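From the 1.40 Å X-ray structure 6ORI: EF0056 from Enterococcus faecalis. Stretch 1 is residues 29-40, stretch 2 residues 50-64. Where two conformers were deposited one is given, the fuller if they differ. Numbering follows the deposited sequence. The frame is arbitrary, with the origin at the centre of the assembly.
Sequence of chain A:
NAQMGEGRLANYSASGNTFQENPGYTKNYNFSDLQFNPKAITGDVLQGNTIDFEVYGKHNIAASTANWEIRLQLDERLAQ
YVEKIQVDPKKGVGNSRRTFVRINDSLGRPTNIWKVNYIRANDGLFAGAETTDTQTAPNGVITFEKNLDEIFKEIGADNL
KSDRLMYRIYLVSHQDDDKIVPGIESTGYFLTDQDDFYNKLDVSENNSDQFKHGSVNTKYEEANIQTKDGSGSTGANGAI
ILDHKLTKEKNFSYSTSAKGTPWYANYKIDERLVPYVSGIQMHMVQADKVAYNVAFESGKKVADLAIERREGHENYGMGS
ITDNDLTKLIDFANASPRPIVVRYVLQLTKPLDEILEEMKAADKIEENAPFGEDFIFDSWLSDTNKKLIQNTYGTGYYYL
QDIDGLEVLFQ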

# COMPACT_ATOMS: atom_id res chain seq x y z
N TYR A 29 -6.96 14.71 9.10
CA TYR A 29 -8.22 14.32 9.71
C TYR A 29 -8.02 13.08 10.59
O TYR A 29 -6.91 12.77 10.96
CB TYR A 29 -9.30 14.12 8.62
CG TYR A 29 -9.85 15.41 8.04
CD1 TYR A 29 -10.53 16.32 8.86
CD2 TYR A 29 -9.72 15.72 6.70
CE1 TYR A 29 -11.08 17.50 8.32
CE2 TYR A 29 -10.25 16.89 6.17
CZ TYR A 29 -10.91 17.78 6.98
OH TYR A 29 -11.44 18.94 6.45
N ASN A 30 -9.10 12.38 10.90
CA ASN A 30 -9.05 11.29 11.86
C ASN A 30 -9.33 9.93 11.23
O ASN A 30 -9.62 8.96 11.92
CB ASN A 30 -10.07 11.53 12.97
CG ASN A 30 -9.99 12.94 13.54
OD1 ASN A 30 -8.91 13.45 13.82
ND2 ASN A 30 -11.15 13.57 13.70
N PHE A 31 -9.26 9.86 9.91
CA PHE A 31 -9.24 8.57 9.21
C PHE A 31 -7.86 7.98 9.38
O PHE A 31 -6.89 8.73 9.46
CB PHE A 31 -9.57 8.75 7.74
CG PHE A 31 -10.92 9.35 7.51
CD1 PHE A 31 -11.10 10.72 7.47
CD2 PHE A 31 -12.03 8.55 7.35
CE1 PHE A 31 -12.35 11.27 7.27
CE2 PHE A 31 -13.27 9.09 7.16
CZ PHE A 31 -13.43 10.45 7.14
N SER A 32 -7.73 6.66 9.42
CA SER A 32 -6.41 6.06 9.55
C SER A 32 -6.11 4.96 8.55
O SER A 32 -4.95 4.61 8.41
CB SER A 32 -6.13 5.56 10.97
OG SER A 32 -7.09 4.62 11.36
N ASP A 33 -7.08 4.44 7.82
CA ASP A 33 -6.76 3.39 6.86
C ASP A 33 -7.77 3.33 5.74
O ASP A 33 -8.97 3.55 5.95
CB ASP A 33 -6.69 2.04 7.56
CG ASP A 33 -5.76 1.04 6.88
OD1 ASP A 33 -5.05 1.37 5.90
OD2 ASP A 33 -5.68 -0.10 7.41
N LEU A 34 -7.25 3.06 4.55
CA LEU A 34 -8.07 2.79 3.37
C LEU A 34 -7.23 1.91 2.47
O LEU A 34 -6.11 2.28 2.11
CB LEU A 34 -8.43 4.11 2.69
CG LEU A 34 -9.36 4.02 1.49
CD1 LEU A 34 -10.71 3.45 1.87
CD2 LEU A 34 -9.50 5.40 0.85
N GLN A 35 -7.72 0.72 2.15
CA GLN A 35 -6.97 -0.23 1.35
C GLN A 35 -7.86 -0.88 0.31
O GLN A 35 -9.05 -1.11 0.55
CB GLN A 35 -6.40 -1.34 2.22
CG GLN A 35 -5.51 -0.90 3.34
CD GLN A 35 -4.19 -0.40 2.87
OE1 GLN A 35 -3.70 -0.74 1.79
NE2 GLN A 35 -3.59 0.43 3.68
N PHE A 36 -7.26 -1.19 -0.84
CA PHE A 36 -7.88 -1.94 -1.93
C PHE A 36 -7.15 -3.25 -2.06
O PHE A 36 -5.94 -3.27 -2.27
CB PHE A 36 -7.76 -1.13 -3.23
CG PHE A 36 -8.30 -1.81 -4.46
CD1 PHE A 36 -9.67 -1.92 -4.69
CD2 PHE A 36 -7.44 -2.32 -5.39
CE1 PHE A 36 -10.13 -2.53 -5.84
CE2 PHE A 36 -7.93 -2.92 -6.54
CZ PHE A 36 -9.26 -3.02 -6.74
N ASN A 37 -7.89 -4.35 -1.91
CA ASN A 37 -7.27 -5.67 -1.86
C ASN A 37 -7.89 -6.59 -2.92
O ASN A 37 -8.85 -7.30 -2.66
CB ASN A 37 -7.41 -6.31 -0.49
CG ASN A 37 -6.71 -7.66 -0.42
OD1 ASN A 37 -5.82 -7.95 -1.21
ND2 ASN A 37 -7.13 -8.49 0.51
N PRO A 38 -7.31 -6.58 -4.13
CA PRO A 38 -7.78 -7.44 -5.22
C PRO A 38 -7.14 -8.82 -5.18
O PRO A 38 -5.98 -8.97 -4.74
CB PRO A 38 -7.30 -6.68 -6.47
CG PRO A 38 -6.00 -6.07 -6.04
CD PRO A 38 -6.18 -5.73 -4.56
N LYS A 39 -7.87 -9.82 -5.65
CA LYS A 39 -7.29 -11.13 -5.85
C LYS A 39 -6.23 -11.07 -6.96
O LYS A 39 -6.27 -10.21 -7.85
CB LYS A 39 -8.37 -12.12 -6.25
CG LYS A 39 -9.35 -12.46 -5.15
CD LYS A 39 -8.67 -13.16 -4.00
CE LYS A 39 -9.69 -13.61 -2.99
NZ LYS A 39 -9.19 -13.43 -1.60
N ALA A 40 -5.28 -11.99 -6.91
CA ALA A 40 -4.30 -12.11 -7.99
C ALA A 40 -4.93 -12.51 -9.32
O ALA A 40 -5.90 -13.28 -9.34
CB ALA A 40 -3.25 -13.13 -7.60
N THR A 50 -13.62 -11.00 -14.68
CA THR A 50 -13.79 -10.33 -13.40
C THR A 50 -12.54 -10.35 -12.52
O THR A 50 -11.75 -11.29 -12.54
CB THR A 50 -14.97 -10.94 -12.60
OG1 THR A 50 -14.79 -12.35 -12.45
CG2 THR A 50 -16.29 -10.65 -13.28
N ILE A 51 -12.40 -9.29 -11.73
CA ILE A 51 -11.44 -9.28 -10.63
C ILE A 51 -12.20 -9.05 -9.34
O ILE A 51 -12.89 -8.04 -9.19
CB ILE A 51 -10.37 -8.19 -10.82
CG1 ILE A 51 -9.51 -8.49 -12.05
CG2 ILE A 51 -9.49 -8.04 -9.55
CD1 ILE A 51 -8.56 -7.37 -12.41
N ASP A 52 -12.08 -9.98 -8.39
CA ASP A 52 -12.70 -9.85 -7.09
C ASP A 52 -11.82 -9.00 -6.19
O ASP A 52 -10.58 -9.06 -6.30
CB ASP A 52 -12.90 -11.23 -6.43
CG ASP A 52 -13.97 -12.08 -7.11
OD1 ASP A 52 -14.68 -11.61 -8.03
OD2 ASP A 52 -14.09 -13.24 -6.67
N PHE A 53 -12.43 -8.27 -5.26
CA PHE A 53 -11.67 -7.42 -4.33
C PHE A 53 -12.47 -7.15 -3.08
O PHE A 53 -13.68 -7.37 -3.04
CB PHE A 53 -11.22 -6.08 -4.98
CG PHE A 53 -12.35 -5.11 -5.27
CD1 PHE A 53 -12.76 -4.16 -4.34
CD2 PHE A 53 -13.00 -5.15 -6.49
CE1 PHE A 53 -13.79 -3.28 -4.64
CE2 PHE A 53 -14.01 -4.26 -6.80
CZ PHE A 53 -14.42 -3.34 -5.88
N GLU A 54 -11.79 -6.63 -2.06
CA GLU A 54 -12.42 -6.06 -0.88
C GLU A 54 -11.80 -4.69 -0.65
O GLU A 54 -10.67 -4.40 -1.10
CB GLU A 54 -12.18 -6.90 0.37
CG GLU A 54 -12.71 -8.30 0.25
CD GLU A 54 -12.57 -9.11 1.52
OE1 GLU A 54 -11.56 -8.98 2.26
OE2 GLU A 54 -13.48 -9.91 1.77
N VAL A 55 -12.55 -3.84 0.05
CA VAL A 55 -12.04 -2.54 0.49
C VAL A 55 -12.03 -2.53 2.01
O VAL A 55 -12.99 -2.97 2.64
CB VAL A 55 -12.90 -1.38 -0.05
CG1 VAL A 55 -12.30 -0.03 0.33
CG2 VAL A 55 -13.09 -1.49 -1.54
N TYR A 56 -10.92 -2.08 2.59
CA TYR A 56 -10.82 -1.92 4.03
C TYR A 56 -10.77 -0.45 4.38
O TYR A 56 -10.16 0.35 3.66
CB TYR A 56 -9.57 -2.64 4.60
CG TYR A 56 -9.46 -4.06 4.11
CD1 TYR A 56 -10.55 -4.91 4.12
CD2 TYR A 56 -8.28 -4.54 3.58
CE1 TYR A 56 -10.46 -6.19 3.61
CE2 TYR A 56 -8.19 -5.81 3.07
CZ TYR A 56 -9.27 -6.63 3.10
OH TYR A 56 -9.15 -7.89 2.56
N GLY A 57 -11.40 -0.09 5.48
CA GLY A 57 -11.42 1.28 5.94
C GLY A 57 -11.43 1.36 7.43
O GLY A 57 -12.02 0.50 8.09
N LYS A 58 -10.78 2.37 7.97
CA LYS A 58 -10.85 2.60 9.40
C LYS A 58 -10.73 4.08 9.69
O LYS A 58 -9.89 4.81 9.09
CB LYS A 58 -9.77 1.83 10.16
CG LYS A 58 -9.84 2.22 11.64
CD LYS A 58 -8.92 1.47 12.50
CE LYS A 58 -8.79 2.14 13.88
NZ LYS A 58 -10.08 2.56 14.48
N HIS A 59 -11.53 4.53 10.64
CA HIS A 59 -11.40 5.88 11.19
C HIS A 59 -11.47 5.82 12.71
O HIS A 59 -11.86 4.80 13.30
CB HIS A 59 -12.41 6.87 10.58
CG HIS A 59 -13.82 6.42 10.64
ND1 HIS A 59 -14.34 5.50 9.75
CD2 HIS A 59 -14.82 6.74 11.48
CE1 HIS A 59 -15.60 5.28 10.05
NE2 HIS A 59 -15.91 6.01 11.11
N ASN A 60 -11.03 6.90 13.35
CA ASN A 60 -10.71 6.87 14.76
C ASN A 60 -11.65 7.72 15.59
O ASN A 60 -11.69 7.57 16.83
CB ASN A 60 -9.28 7.37 15.00
CG ASN A 60 -8.24 6.61 14.21
OD1 ASN A 60 -8.48 5.50 13.73
ND2 ASN A 60 -7.06 7.20 14.09
N ILE A 61 -12.40 8.60 14.92
CA ILE A 61 -13.39 9.48 15.54
C ILE A 61 -14.62 9.42 14.64
O ILE A 61 -14.48 9.34 13.43
CB ILE A 61 -12.87 10.93 15.62
CG1 ILE A 61 -11.61 11.02 16.49
CG2 ILE A 61 -13.93 11.88 16.16
CD1 ILE A 61 -11.83 10.61 17.94
N ALA A 62 -15.81 9.43 15.23
CA ALA A 62 -17.01 9.31 14.44
C ALA A 62 -17.00 10.30 13.28
O ALA A 62 -16.57 11.44 13.42
CB ALA A 62 -18.23 9.51 15.32
N ALA A 63 -17.43 9.83 12.12
CA ALA A 63 -17.49 10.64 10.92
C ALA A 63 -18.86 10.45 10.29
O ALA A 63 -19.56 9.50 10.57
CB ALA A 63 -16.41 10.24 9.93
N SER A 64 -19.24 11.38 9.43
CA SER A 64 -20.55 11.35 8.81
C SER A 64 -20.54 12.18 7.55
O SER A 64 -19.56 12.88 7.27
CB SER A 64 -21.63 11.87 9.76
OG SER A 64 -21.32 13.18 10.18
O HOH W 1 -13.95 12.32 12.42

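Why does Tyr 56 cover more surface than any other residue here? Its strand, 50-59, runs antiparallel to strand 31-38, and Tyr 56 forms a hydrogen-bonded pair with Gln 35: Gln 35 N donates to Tyr 56 O and Tyr 56 N to Gln 35 O, both at 2.9 Å. Its ring lies on the sheet face shared with Gln 35 and Asn 37, with Tyr 56 CD2 4.0 Å from Gln 35 CB.

What does Asn 37 add to this? Its backbone pairs with Glu 54, through Asn 37 N to Glu 54 O at 2.9 Å and Glu 54 N to Asn 37 O at 3.1 Å. Its side chain, chi1 t, reaches diagonally to the next hydrogen-bonded pair, where Asn 37 ND2 donates to Tyr 56 OH at 2.9 Å and a nearly straight 170°. The hydroxyl in turn donates to Glu 54, with Tyr 56 OH to Glu 54 OE1 at 2.7 Å, so one polar chain links three side chains.

How does Asn 30 hold the other end, beyond the strands? Asn 60 N donates to Asn 30 O at 2.9 Å, while the Asn 30 side chain points toward the second stretch and packs against Ile 61, ND2 to CB 3.7 Å. A water bridges further: it accepts a weak hydrogen bond from Asn 30 ND2 at 3.3 Å and donates to Ala 62 O at 2.9 Å. Nearby, a beta bulge shifts the register by one, and Lys 58 O accepts from both Ser 32 N at 2.9 Å and Asp 33 N at 3.1 Å.

What occupies the opposite face? Aromatic and aliphatic groups pack there. Phe 36 CE1 sits over one face of the Phe 53 ring, 3.4 Å from Phe 53 CD1, and Leu 34 CD1 meets Val 55 CG1 at 4.1 Å.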